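Local coordinates for protein YCGM (Escherichia coli, PDB 1NR9) that is of unknown function but belongs to the fumarylacetoacetate hydrolase (FAH) family and binds a magnesium ion in its beta-rich fold, at residues E72-V77 with A101-L106; S68-V73 with V198-S203; P49-C54 with A125-C130. One frame throughout, in Å; residues are numbered along the deposited sequence.

Interactions 1 and 2 share strand 69-79 and E72, the magnesium ligand that belongs to both. Their centres lie about 10 Å apart. Strand 69-79 pairs with 95-102 in interaction 1 and with 199-201 in interaction 2. The two also meet directly: T105 O is 2.8 Å from H70 N, probably a hydrogen bond. Interaction 3 encloses interaction 1 along the chain, their centres about 11 Å apart. There L104 CB packs 3.3 Å from S129 O, and K48 bonds both S129 O and the metal ligand D103. Interactions 2 and 3 do not touch. In interaction 3 the C130 side chain is about 10 Å from the magnesium, and the second subunit packs against both segments.

Interaction 1: E72-V77 with A101-L106; sequences EVELAV and ALDLTL. With MG (magnesium ion), chain E.
E72 and D103 both bind the magnesium ion, from the same side. E72 OE2 binds it at 2.4 Å and D103 OD2 at 2.5 Å. Water 1 is a further ligand. The two side chains lie side by side and point the same way, with their carboxylate planes 89° apart. The E72 chain is extended beyond CG, which carries OE2 out to the metal. D103 has CG anti to the backbone N (chi1 172°), and this turns its carboxylate to the same ion. E74 brings a third carboxylate to the group. Its OE2 is 3.1 Å from the magnesium and is not among its ligands here. A cluster of acidic residues around a divalent metal is characteristic of the FAH family, and here it gathers at the end of an antiparallel pairing, with E74 on the strand itself. D103 N donates to E72 O at 2.8 Å. Two residues further into the strands, E74 and A101 form a hydrogen-bonded pair: E74 N reaches A101 O at 2.9 Å, and A101 N reaches E74 O at 3.0 Å. V73 and L102 are the non-hydrogen-bonded pair between these bonds. Their side chains lie on the sheet face away from E74 and A101, with V73 CB 4.3 Å from L102 CD2. D103, just beyond strand 95-102, is the centre of an inverse gamma turn. Beyond the first shell, K124 makes a salt bridge to E72 OE1 and a hydrogen bond to D103 OD2, which would offset the gathered negative charge. K48 makes a salt bridge to D103 OD1, and the backbone N of G193 holds E74 OE1.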
ATOM      1  N   GLU A  72       0.358   6.167 -17.455  1.00 32.16           N
ATOM      2  CA  GLU A  72      -0.954   5.584 -17.646  1.00 31.97           C
ATOM      3  C   GLU A  72      -1.939   6.652 -17.218  1.00 29.20           C
ATOM      4  O   GLU A  72      -2.112   6.882 -16.024  1.00 32.27           O
ATOM      5  CB  GLU A  72      -1.161   4.349 -16.758  1.00 35.98           C
ATOM      6  CG  GLU A  72      -0.333   3.116 -17.095  1.00 42.40           C
ATOM      7  CD  GLU A  72      -0.784   1.883 -16.307  1.00 46.56           C
ATOM      8  OE1 GLU A  72      -0.166   0.803 -16.464  1.00 47.34           O
ATOM      9  OE2 GLU A  72      -1.763   1.998 -15.532  1.00 48.40           O
ATOM     10  N   VAL A  73      -2.564   7.338 -18.166  1.00 24.93           N
ATOM     11  CA  VAL A  73      -3.544   8.345 -17.773  1.00 20.98           C
ATOM     12  C   VAL A  73      -4.743   7.537 -17.294  1.00 19.60           C
ATOM     13  O   VAL A  73      -5.064   6.499 -17.879  1.00 18.15           O
ATOM     14  CB  VAL A  73      -3.965   9.265 -18.954  1.00 19.50           C
ATOM     15  CG1 VAL A  73      -4.678   8.466 -20.021  1.00 14.80           C
ATOM     16  CG2 VAL A  73      -4.851  10.400 -18.431  1.00 16.22           C
ATOM     17  N   GLU A  74      -5.381   7.992 -16.221  1.00 17.38           N
ATOM     18  CA  GLU A  74      -6.524   7.279 -15.674  1.00 17.83           C
ATOM     19  C   GLU A  74      -7.496   8.233 -14.976  1.00 20.67           C
ATOM     20  O   GLU A  74      -7.114   9.324 -14.526  1.00 20.11           O
ATOM     21  CB  GLU A  74      -6.051   6.204 -14.664  1.00 18.21           C
ATOM     22  CG  GLU A  74      -4.955   5.219 -15.175  1.00 16.86           C
ATOM     23  CD  GLU A  74      -4.775   3.979 -14.284  1.00 15.53           C
ATOM     24  OE1 GLU A  74      -5.590   3.785 -13.353  1.00 16.64           O
ATOM     25  OE2 GLU A  74      -3.826   3.183 -14.516  1.00 14.60           O
ATOM     26  N   LEU A  75      -8.758   7.819 -14.907  1.00 20.81           N
ATOM     27  CA  LEU A  75      -9.790   8.590 -14.228  1.00 19.36           C
ATOM     28  C   LEU A  75      -9.674   8.310 -12.719  1.00 20.10           C
ATOM     29  O   LEU A  75      -9.684   7.150 -12.284  1.00 17.17           O
ATOM     30  CB  LEU A  75     -11.183   8.174 -14.707  1.00 17.69           C
ATOM     31  CG  LEU A  75     -12.284   8.931 -13.954  1.00 17.65           C
ATOM     32  CD1 LEU A  75     -12.198  10.421 -14.291  1.00 18.18           C
ATOM     33  CD2 LEU A  75     -13.645   8.380 -14.318  1.00 18.01           C
ATOM     34  N   ALA A  76      -9.578   9.378 -11.934  1.00 20.25           N
ATOM     35  CA  ALA A  76      -9.436   9.274 -10.488  1.00 18.92           C
ATOM     36  C   ALA A  76     -10.716   9.634  -9.774  1.00 20.32           C
ATOM     37  O   ALA A  76     -11.271  10.718  -9.976  1.00 20.77           O
ATOM     38  CB  ALA A  76      -8.316  10.182 -10.008  1.00 18.60           C
ATOM     39  N   VAL A  77     -11.174   8.721  -8.924  1.00 20.42           N
ATOM     40  CA  VAL A  77     -12.394   8.933  -8.157  1.00 17.22           C
ATOM     41  C   VAL A  77     -11.974   9.153  -6.709  1.00 18.97           C
ATOM     42  O   VAL A  77     -11.210   8.359  -6.145  1.00 15.96           O
ATOM     43  CB  VAL A  77     -13.331   7.698  -8.249  1.00 16.22           C
ATOM     44  CG1 VAL A  77     -14.660   7.986  -7.557  1.00 16.73           C
ATOM     45  CG2 VAL A  77     -13.559   7.321  -9.703  1.00 14.82           C
ATOM     46  N   ALA A 101      -5.174  11.151 -13.174  1.00 25.13           N
ATOM     47  CA  ALA A 101      -3.916  10.723 -12.604  1.00 26.38           C
ATOM     48  C   ALA A 101      -3.067   9.967 -13.605  1.00 28.43           C
ATOM     49  O   ALA A 101      -3.511   9.604 -14.702  1.00 28.82           O
ATOM     50  CB  ALA A 101      -4.169   9.841 -11.394  1.00 25.40           C
ATOM     51  N   LEU A 102      -1.824   9.751 -13.210  1.00 26.96           N
ATOM     52  CA  LEU A 102      -0.894   8.993 -14.006  1.00 24.14           C
ATOM     53  C   LEU A 102      -0.512   7.853 -13.093  1.00 25.55           C
ATOM     54  O   LEU A 102       0.003   8.069 -11.996  1.00 23.28           O
ATOM     55  CB  LEU A 102       0.348   9.812 -14.352  1.00 21.81           C
ATOM     56  CG  LEU A 102       0.216  10.928 -15.383  1.00 18.81           C
ATOM     57  CD1 LEU A 102       1.613  11.388 -15.797  1.00 14.71           C
ATOM     58  CD2 LEU A 102      -0.543  10.414 -16.600  1.00 16.79           C
ATOM     59  N   ASP A 103      -0.814   6.641 -13.529  1.00 27.90           N
ATOM     60  CA  ASP A 103      -0.469   5.460 -12.766  1.00 27.14           C
ATOM     61  C   ASP A 103       0.941   5.171 -13.246  1.00 27.89           C
ATOM     62  O   ASP A 103       1.180   4.295 -14.070  1.00 32.47           O
ATOM     63  CB  ASP A 103      -1.445   4.328 -13.106  1.00 28.06           C
ATOM     64  CG  ASP A 103      -1.051   2.990 -12.504  1.00 28.66           C
ATOM     65  OD1 ASP A 103      -0.283   2.965 -11.513  1.00 26.93           O
ATOM     66  OD2 ASP A 103      -1.536   1.960 -13.028  1.00 28.71           O
ATOM     67  N   LEU A 104       1.870   5.980 -12.758  1.00 24.75           N
ATOM     68  CA  LEU A 104       3.269   5.850 -13.103  1.00 24.07           C
ATOM     69  C   LEU A 104       3.747   4.473 -12.679  1.00 24.93           C
ATOM     70  O   LEU A 104       3.517   4.064 -11.541  1.00 27.15           O
ATOM     71  CB  LEU A 104       4.068   6.921 -12.377  1.00 24.03           C
ATOM     72  CG  LEU A 104       4.525   8.107 -13.217  1.00 22.52           C
ATOM     73  CD1 LEU A 104       3.514   8.426 -14.303  1.00 21.27           C
ATOM     74  CD2 LEU A 104       4.747   9.296 -12.285  1.00 23.21           C
ATOM     75  N   THR A 105       4.412   3.761 -13.586  1.00 25.35           N
ATOM     76  CA  THR A 105       4.890   2.428 -13.276  1.00 25.31           C
ATOM     77  C   THR A 105       6.263   2.099 -13.850  1.00 25.83           C
ATOM     78  O   THR A 105       6.618   2.553 -14.936  1.00 27.28           O
ATOM     79  CB  THR A 105       3.866   1.353 -13.744  1.00 25.03           C
ATOM     80  OG1 THR A 105       4.563   0.207 -14.247  1.00 26.09           O
ATOM     81  CG2 THR A 105       2.950   1.903 -14.819  1.00 23.44           C
ATOM     82  N   LEU A 106       7.037   1.324 -13.093  1.00 25.31           N
ATOM     83  CA  LEU A 106       8.368   0.889 -13.516  1.00 27.43           C
ATOM     84  C   LEU A 106       8.232  -0.459 -14.255  1.00 30.86           C
ATOM     85  O   LEU A 106       8.389  -1.526 -13.640  1.00 28.17           O
ATOM     86  CB  LEU A 106       9.276   0.719 -12.292  1.00 23.89           C
ATOM     87  CG  LEU A 106       9.697   1.998 -11.553  1.00 21.81           C
ATOM     88  CD1 LEU A 106      10.523   1.640 -10.324  1.00 15.98           C
ATOM     89  CD2 LEU A 106      10.519   2.885 -12.492  1.00 19.87           C
TER
HETATM   90 MG    MG E 301      -2.773   0.234 -14.274  0.95 23.22          MG
HETATM   91  O   HOH W   1      -4.190   1.691 -12.763  1.00 23.11           O

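Interaction 2: S68-V73 with V198-S203; sequences SVHHEV and VGPLQS. With MG (magnesium ion), chain E.
H70 lays its ring along the backbone of G199 and P200. Its CB starts 3.8 Å from V198 CG1. CG stays beside the backbone N, anti to the carbonyl carbon (chi1 -74°), and the ring then runs along the opposite strand. One ring face covers the peptide link, with G199 C and P200 N both 3.6 Å above the plane and toward the rim. ND1 meets V198 CG1. Across the ring from ND1, CD2 reaches P200 CB at 3.7 Å, and NE2 at the tip also lies near P200 CB. The strands are short and weakly bonded. Their directions are 120° apart, so the antiparallel pairing is strongly splayed; it adds 199-201 to strand 69-79 in the mixed sheet of this FAH-family fold. H70 and P200 are the non-hydrogen-bonded pair, and their side chains diverge. L201 N donates to V69 O nearly along the C=O axis, at 158° on the hydrogen. H71 N donates to G199 O, whose position is less sure in the model. Water 2 accepts from V69 N and donates to L201 O. H71 sets one ring face over G199 N and turns an edge to L201 CG. V198 CG2 packs 3.9 Å from E72 CG, on the stem of the magnesium ligand.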
ATOM      1  N   SER A  68      12.974   1.886 -17.444  1.00 29.74           N
ATOM      2  CA  SER A  68      11.976   2.805 -17.991  1.00 28.74           C
ATOM      3  C   SER A  68      10.796   3.041 -17.054  1.00 26.22           C
ATOM      4  O   SER A  68      10.436   2.188 -16.241  1.00 25.42           O
ATOM      5  CB  SER A  68      11.448   2.298 -19.335  1.00 30.95           C
ATOM      6  OG  SER A  68      10.610   1.173 -19.144  1.00 32.16           O
ATOM      7  N   VAL A  69      10.190   4.211 -17.206  1.00 24.06           N
ATOM      8  CA  VAL A  69       9.054   4.628 -16.401  1.00 21.53           C
ATOM      9  C   VAL A  69       7.909   4.911 -17.360  1.00 23.35           C
ATOM     10  O   VAL A  69       8.034   5.783 -18.215  1.00 22.56           O
ATOM     11  CB  VAL A  69       9.410   5.923 -15.613  1.00 16.51           C
ATOM     12  CG1 VAL A  69       8.246   6.367 -14.743  1.00 13.25           C
ATOM     13  CG2 VAL A  69      10.645   5.669 -14.759  1.00 16.69           C
ATOM     14  N   HIS A  70       6.802   4.180 -17.230  1.00 24.51           N
ATOM     15  CA  HIS A  70       5.658   4.393 -18.115  1.00 26.55           C
ATOM     16  C   HIS A  70       4.556   5.264 -17.542  1.00 28.86           C
ATOM     17  O   HIS A  70       4.438   5.425 -16.326  1.00 28.91           O
ATOM     18  CB  HIS A  70       5.061   3.065 -18.553  1.00 26.64           C
ATOM     19  CG  HIS A  70       5.887   2.348 -19.571  1.00 28.92           C
ATOM     20  ND1 HIS A  70       5.401   1.293 -20.316  1.00 28.97           N
ATOM     21  CD2 HIS A  70       7.178   2.512 -19.946  1.00 28.77           C
ATOM     22  CE1 HIS A  70       6.357   0.838 -21.105  1.00 28.01           C
ATOM     23  NE2 HIS A  70       7.446   1.560 -20.900  1.00 31.55           N
ATOM     24  N   HIS A  71       3.755   5.839 -18.435  1.00 31.77           N
ATOM     25  CA  HIS A  71       2.651   6.695 -18.030  1.00 36.29           C
ATOM     26  C   HIS A  71       1.334   5.987 -18.335  1.00 35.40           C
ATOM     27  O   HIS A  71       1.214   5.274 -19.332  1.00 36.34           O
ATOM     28  CB  HIS A  71       2.695   8.031 -18.783  1.00 40.92           C
ATOM     29  CG  HIS A  71       2.697   7.881 -20.272  1.00 52.26           C
ATOM     30  ND1 HIS A  71       3.845   7.987 -21.030  1.00 56.34           N
ATOM     31  CD2 HIS A  71       1.703   7.570 -21.140  1.00 55.71           C
ATOM     32  CE1 HIS A  71       3.559   7.745 -22.297  1.00 59.01           C
ATOM     33  NE2 HIS A  71       2.266   7.489 -22.391  1.00 58.42           N
ATOM     34  N   GLU A  72       0.358   6.167 -17.455  1.00 32.16           N
ATOM     35  CA  GLU A  72      -0.954   5.584 -17.646  1.00 31.97           C
ATOM     36  C   GLU A  72      -1.939   6.652 -17.218  1.00 29.20           C
ATOM     37  O   GLU A  72      -2.112   6.882 -16.024  1.00 32.27           O
ATOM     38  CB  GLU A  72      -1.161   4.349 -16.758  1.00 35.98           C
ATOM     39  CG  GLU A  72      -0.333   3.116 -17.095  1.00 42.40           C
ATOM     40  CD  GLU A  72      -0.784   1.883 -16.307  1.00 46.56           C
ATOM     41  OE1 GLU A  72      -0.166   0.803 -16.464  1.00 47.34           O
ATOM     42  OE2 GLU A  72      -1.763   1.998 -15.532  1.00 48.40           O
ATOM     43  N   VAL A  73      -2.564   7.338 -18.166  1.00 24.93           N
ATOM     44  CA  VAL A  73      -3.544   8.345 -17.773  1.00 20.98           C
ATOM     45  C   VAL A  73      -4.743   7.537 -17.294  1.00 19.60           C
ATOM     46  O   VAL A  73      -5.064   6.499 -17.879  1.00 18.15           O
ATOM     47  CB  VAL A  73      -3.965   9.265 -18.954  1.00 19.50           C
ATOM     48  CG1 VAL A  73      -4.678   8.466 -20.021  1.00 14.80           C
ATOM     49  CG2 VAL A  73      -4.851  10.400 -18.431  1.00 16.22           C
ATOM     50  N   VAL A 198      -0.131   3.103 -23.530  1.00 33.03           N
ATOM     51  CA  VAL A 198       0.827   3.294 -22.441  1.00 32.47           C
ATOM     52  C   VAL A 198       2.237   3.390 -22.995  1.00 30.92           C
ATOM     53  O   VAL A 198       2.652   2.530 -23.759  1.00 35.41           O
ATOM     54  CB  VAL A 198       0.784   2.105 -21.469  1.00 32.70           C
ATOM     55  CG1 VAL A 198       1.874   2.240 -20.431  1.00 31.02           C
ATOM     56  CG2 VAL A 198      -0.581   2.034 -20.817  1.00 32.17           C
ATOM     57  N   GLY A 199       2.981   4.421 -22.607  1.00 33.07           N
ATOM     58  CA  GLY A 199       4.338   4.568 -23.110  1.00 30.44           C
ATOM     59  C   GLY A 199       5.372   4.917 -22.057  1.00 30.63           C
ATOM     60  O   GLY A 199       5.057   4.999 -20.872  1.00 32.02           O
ATOM     61  N   PRO A 200       6.631   5.120 -22.461  1.00 29.05           N
ATOM     62  CA  PRO A 200       7.717   5.463 -21.545  1.00 27.01           C
ATOM     63  C   PRO A 200       7.890   6.973 -21.424  1.00 25.47           C
ATOM     64  O   PRO A 200       7.669   7.701 -22.387  1.00 24.58           O
ATOM     65  CB  PRO A 200       8.920   4.811 -22.207  1.00 25.94           C
ATOM     66  CG  PRO A 200       8.659   5.123 -23.637  1.00 24.49           C
ATOM     67  CD  PRO A 200       7.172   4.779 -23.786  1.00 27.55           C
ATOM     68  N   LEU A 201       8.278   7.421 -20.233  1.00 24.23           N
ATOM     69  CA  LEU A 201       8.511   8.830 -19.941  1.00 26.51           C
ATOM     70  C   LEU A 201      10.011   9.059 -19.790  1.00 31.55           C
ATOM     71  O   LEU A 201      10.736   8.167 -19.322  1.00 33.35           O
ATOM     72  CB  LEU A 201       7.841   9.232 -18.637  1.00 23.82           C
ATOM     73  CG  LEU A 201       6.414   9.768 -18.659  1.00 23.19           C
ATOM     74  CD1 LEU A 201       6.078  10.279 -17.267  1.00 22.85           C
ATOM     75  CD2 LEU A 201       6.289  10.893 -19.671  1.00 21.64           C
ATOM     76  N   GLN A 202      10.480  10.244 -20.178  1.00 33.80           N
ATOM     77  CA  GLN A 202      11.898  10.560 -20.070  1.00 37.64           C
ATOM     78  C   GLN A 202      12.110  11.986 -19.596  1.00 38.30           C
ATOM     79  O   GLN A 202      11.303  12.876 -19.890  1.00 39.32           O
ATOM     80  CB  GLN A 202      12.593  10.348 -21.411  1.00 39.73           C
ATOM     81  CG  GLN A 202      12.387   8.963 -21.964  1.00 49.82           C
ATOM     82  CD  GLN A 202      13.394   8.618 -23.025  1.00 56.57           C
ATOM     83  OE1 GLN A 202      13.629   9.396 -23.953  1.00 63.10           O
ATOM     84  NE2 GLN A 202      13.997   7.442 -22.904  1.00 61.53           N
ATOM     85  N   SER A 203      13.193  12.195 -18.850  1.00 39.07           N
ATOM     86  CA  SER A 203      13.516  13.515 -18.324  1.00 38.59           C
ATOM     87  C   SER A 203      13.449  14.534 -19.447  1.00 37.94           C
ATOM     88  O   SER A 203      13.955  14.299 -20.549  1.00 38.42           O
ATOM     89  CB  SER A 203      14.915  13.512 -17.713  1.00 39.16           C
ATOM     90  OG  SER A 203      15.040  12.474 -16.755  1.00 45.62           O
TER
HETATM   91 MG    MG E 301      -2.773   0.234 -14.274  0.95 23.22          MG
HETATM   92  O   HOH W   2      12.105   6.064 -18.639  1.00 23.61           O
HETATM   93  O   HOH W   1      -4.190   1.691 -12.763  1.00 23.11           O

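Interaction 3: P49-C54 with A125-C130; sequences PETALC and AFDNSC
A52 and C130 meet through a backbone bond in which C130 N donates to A52 O at 2.8 Å. It is bent to 121° and weak. C54 N returns a weak bond of 3.3 Å to C130 O. A third weak bond joins N128 N to T51 O and is nearly straight at 174°. The first two bonds flank L53 and make it a parallel beta bridge with C130. In this way strand 53-55 joins the mixed sheet just where strand 130-137 begins. The short 3-10 turn 50-52 leads into one side of the bridge, and the loop after helix 121-124 into the other. A52 CB lies 3.3 Å from F126 O in the loop. L53 CD2 lies 4.2 Å from C130 SG, on one face of the sheet. C54 CB approaches N128 ND2 at 3.2 Å. With SG between the backbone N and the carbonyl carbon (chi1 66°), C54 also sets it 3.8 Å from N128 CB. P49 CD meets A125 CB at the far end. Within the loop, S129 CB sits over the centre of the F126 ring, and S129 OG bonds to K124 O. The second subunit packs against both segments: K20 of that subunit bonds T51 OG1, and the backbone N of its T183 bonds D127 OD1.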
ATOM      1  N   PRO A  49       0.765   3.828  -1.976  1.00 14.84           N
ATOM      2  CA  PRO A  49       0.729   4.466  -0.653  1.00 13.84           C
ATOM      3  C   PRO A  49       0.706   5.990  -0.697  1.00 13.49           C
ATOM      4  O   PRO A  49       0.872   6.580  -1.753  1.00 14.39           O
ATOM      5  CB  PRO A  49       1.980   3.915   0.007  1.00 10.90           C
ATOM      6  CG  PRO A  49       2.963   3.929  -1.163  1.00  9.35           C
ATOM      7  CD  PRO A  49       2.120   3.337  -2.291  1.00 11.88           C
ATOM      8  N   GLU A  50       0.499   6.618   0.455  1.00 15.02           N
ATOM      9  CA  GLU A  50       0.439   8.075   0.565  1.00 19.40           C
ATOM     10  C   GLU A  50       1.693   8.713  -0.023  1.00 21.17           C
ATOM     11  O   GLU A  50       1.658   9.792  -0.627  1.00 21.06           O
ATOM     12  CB  GLU A  50       0.311   8.476   2.034  1.00 22.88           C
ATOM     13  CG  GLU A  50      -0.066   9.925   2.264  1.00 28.40           C
ATOM     14  CD  GLU A  50      -0.183  10.261   3.747  1.00 36.11           C
ATOM     15  OE1 GLU A  50      -0.650   9.390   4.523  1.00 39.24           O
ATOM     16  OE2 GLU A  50       0.177  11.398   4.135  1.00 40.22           O
ATOM     17  N   THR A  51       2.805   8.019   0.143  1.00 22.53           N
ATOM     18  CA  THR A  51       4.060   8.513  -0.353  1.00 22.60           C
ATOM     19  C   THR A  51       4.072   8.696  -1.864  1.00 21.15           C
ATOM     20  O   THR A  51       4.793   9.552  -2.369  1.00 22.83           O
ATOM     21  CB  THR A  51       5.185   7.561   0.031  1.00 24.62           C
ATOM     22  OG1 THR A  51       5.196   7.386   1.449  1.00 29.12           O
ATOM     23  CG2 THR A  51       6.510   8.126  -0.397  1.00 30.23           C
ATOM     24  N   ALA A  52       3.279   7.911  -2.591  1.00 17.64           N
ATOM     25  CA  ALA A  52       3.286   7.995  -4.050  1.00 15.76           C
ATOM     26  C   ALA A  52       2.425   9.107  -4.661  1.00 15.56           C
ATOM     27  O   ALA A  52       2.467   9.350  -5.867  1.00 13.83           O
ATOM     28  CB  ALA A  52       2.897   6.651  -4.638  1.00 12.43           C
ATOM     29  N   LEU A  53       1.652   9.780  -3.825  1.00 15.20           N
ATOM     30  CA  LEU A  53       0.781  10.861  -4.268  1.00 15.96           C
ATOM     31  C   LEU A  53       1.560  12.154  -4.461  1.00 18.15           C
ATOM     32  O   LEU A  53       2.461  12.457  -3.674  1.00 18.56           O
ATOM     33  CB  LEU A  53      -0.307  11.095  -3.217  1.00 15.60           C
ATOM     34  CG  LEU A  53      -1.489  10.125  -3.174  1.00 17.30           C
ATOM     35  CD1 LEU A  53      -2.326  10.323  -1.917  1.00 14.47           C
ATOM     36  CD2 LEU A  53      -2.318  10.357  -4.426  1.00 17.53           C
ATOM     37  N   CYS A  54       1.221  12.921  -5.499  1.00 19.58           N
ATOM     38  CA  CYS A  54       1.882  14.202  -5.730  1.00 21.50           C
ATOM     39  C   CYS A  54       1.134  15.097  -6.703  1.00 21.84           C
ATOM     40  O   CYS A  54       0.352  14.630  -7.524  1.00 23.00           O
ATOM     41  CB  CYS A  54       3.317  14.003  -6.213  1.00 24.01           C
ATOM     42  SG  CYS A  54       3.449  13.248  -7.810  1.00 32.76           S
ATOM     43  N   ALA A 125       4.471   1.269  -6.647  1.00 19.68           N
ATOM     44  CA  ALA A 125       4.276   2.118  -5.480  1.00 19.12           C
ATOM     45  C   ALA A 125       5.411   3.035  -5.075  1.00 18.60           C
ATOM     46  O   ALA A 125       5.341   3.649  -4.012  1.00 19.31           O
ATOM     47  CB  ALA A 125       3.861   1.255  -4.285  1.00 15.06           C
ATOM     48  N   PHE A 126       6.448   3.141  -5.905  1.00 20.60           N
ATOM     49  CA  PHE A 126       7.589   4.004  -5.572  1.00 20.93           C
ATOM     50  C   PHE A 126       7.144   5.446  -5.313  1.00 20.58           C
ATOM     51  O   PHE A 126       5.995   5.802  -5.576  1.00 19.64           O
ATOM     52  CB  PHE A 126       8.660   3.962  -6.682  1.00 19.44           C
ATOM     53  CG  PHE A 126       8.148   4.338  -8.042  1.00 17.78           C
ATOM     54  CD1 PHE A 126       7.614   3.373  -8.892  1.00 16.54           C
ATOM     55  CD2 PHE A 126       8.171   5.666  -8.463  1.00 13.74           C
ATOM     56  CE1 PHE A 126       7.105   3.727 -10.151  1.00 17.60           C
ATOM     57  CE2 PHE A 126       7.667   6.027  -9.708  1.00 16.87           C
ATOM     58  CZ  PHE A 126       7.131   5.056 -10.557  1.00 15.37           C
ATOM     59  N   ASP A 127       8.048   6.266  -4.787  1.00 23.02           N
ATOM     60  CA  ASP A 127       7.717   7.653  -4.468  1.00 24.61           C
ATOM     61  C   ASP A 127       7.176   8.428  -5.651  1.00 26.01           C
ATOM     62  O   ASP A 127       7.700   8.339  -6.760  1.00 28.52           O
ATOM     63  CB  ASP A 127       8.938   8.397  -3.917  1.00 26.89           C
ATOM     64  CG  ASP A 127       9.432   7.832  -2.601  1.00 27.16           C
ATOM     65  OD1 ASP A 127       8.638   7.174  -1.898  1.00 26.79           O
ATOM     66  OD2 ASP A 127      10.615   8.062  -2.262  1.00 29.95           O
ATOM     67  N   ASN A 128       6.129   9.204  -5.408  1.00 27.02           N
ATOM     68  CA  ASN A 128       5.530  10.012  -6.459  1.00 28.04           C
ATOM     69  C   ASN A 128       5.276   9.191  -7.702  1.00 25.71           C
ATOM     70  O   ASN A 128       5.699   9.562  -8.794  1.00 26.05           O
ATOM     71  CB  ASN A 128       6.445  11.182  -6.810  1.00 31.37           C
ATOM     72  CG  ASN A 128       6.921  11.916  -5.592  1.00 34.17           C
ATOM     73  OD1 ASN A 128       7.868  11.489  -4.941  1.00 39.08           O
ATOM     74  ND2 ASN A 128       6.254  13.015  -5.256  1.00 37.67           N
ATOM     75  N   SER A 129       4.587   8.070  -7.534  1.00 24.23           N
ATOM     76  CA  SER A 129       4.273   7.195  -8.657  1.00 23.40           C
ATOM     77  C   SER A 129       2.814   7.413  -9.008  1.00 23.19           C
ATOM     78  O   SER A 129       2.210   6.600  -9.715  1.00 21.17           O
ATOM     79  CB  SER A 129       4.475   5.739  -8.270  1.00 20.25           C
ATOM     80  OG  SER A 129       3.533   5.372  -7.277  1.00 22.47           O
ATOM     81  N   CYS A 130       2.259   8.509  -8.491  1.00 23.03           N
ATOM     82  CA  CYS A 130       0.863   8.848  -8.720  1.00 22.23           C
ATOM     83  C   CYS A 130       0.600  10.356  -8.755  1.00 20.19           C
ATOM     84  O   CYS A 130       0.002  10.914  -7.834  1.00 21.04           O
ATOM     85  CB  CYS A 130      -0.004   8.205  -7.640  1.00 21.31           C
ATOM     86  SG  CYS A 130      -1.767   8.221  -8.003  1.00 31.48           S
TER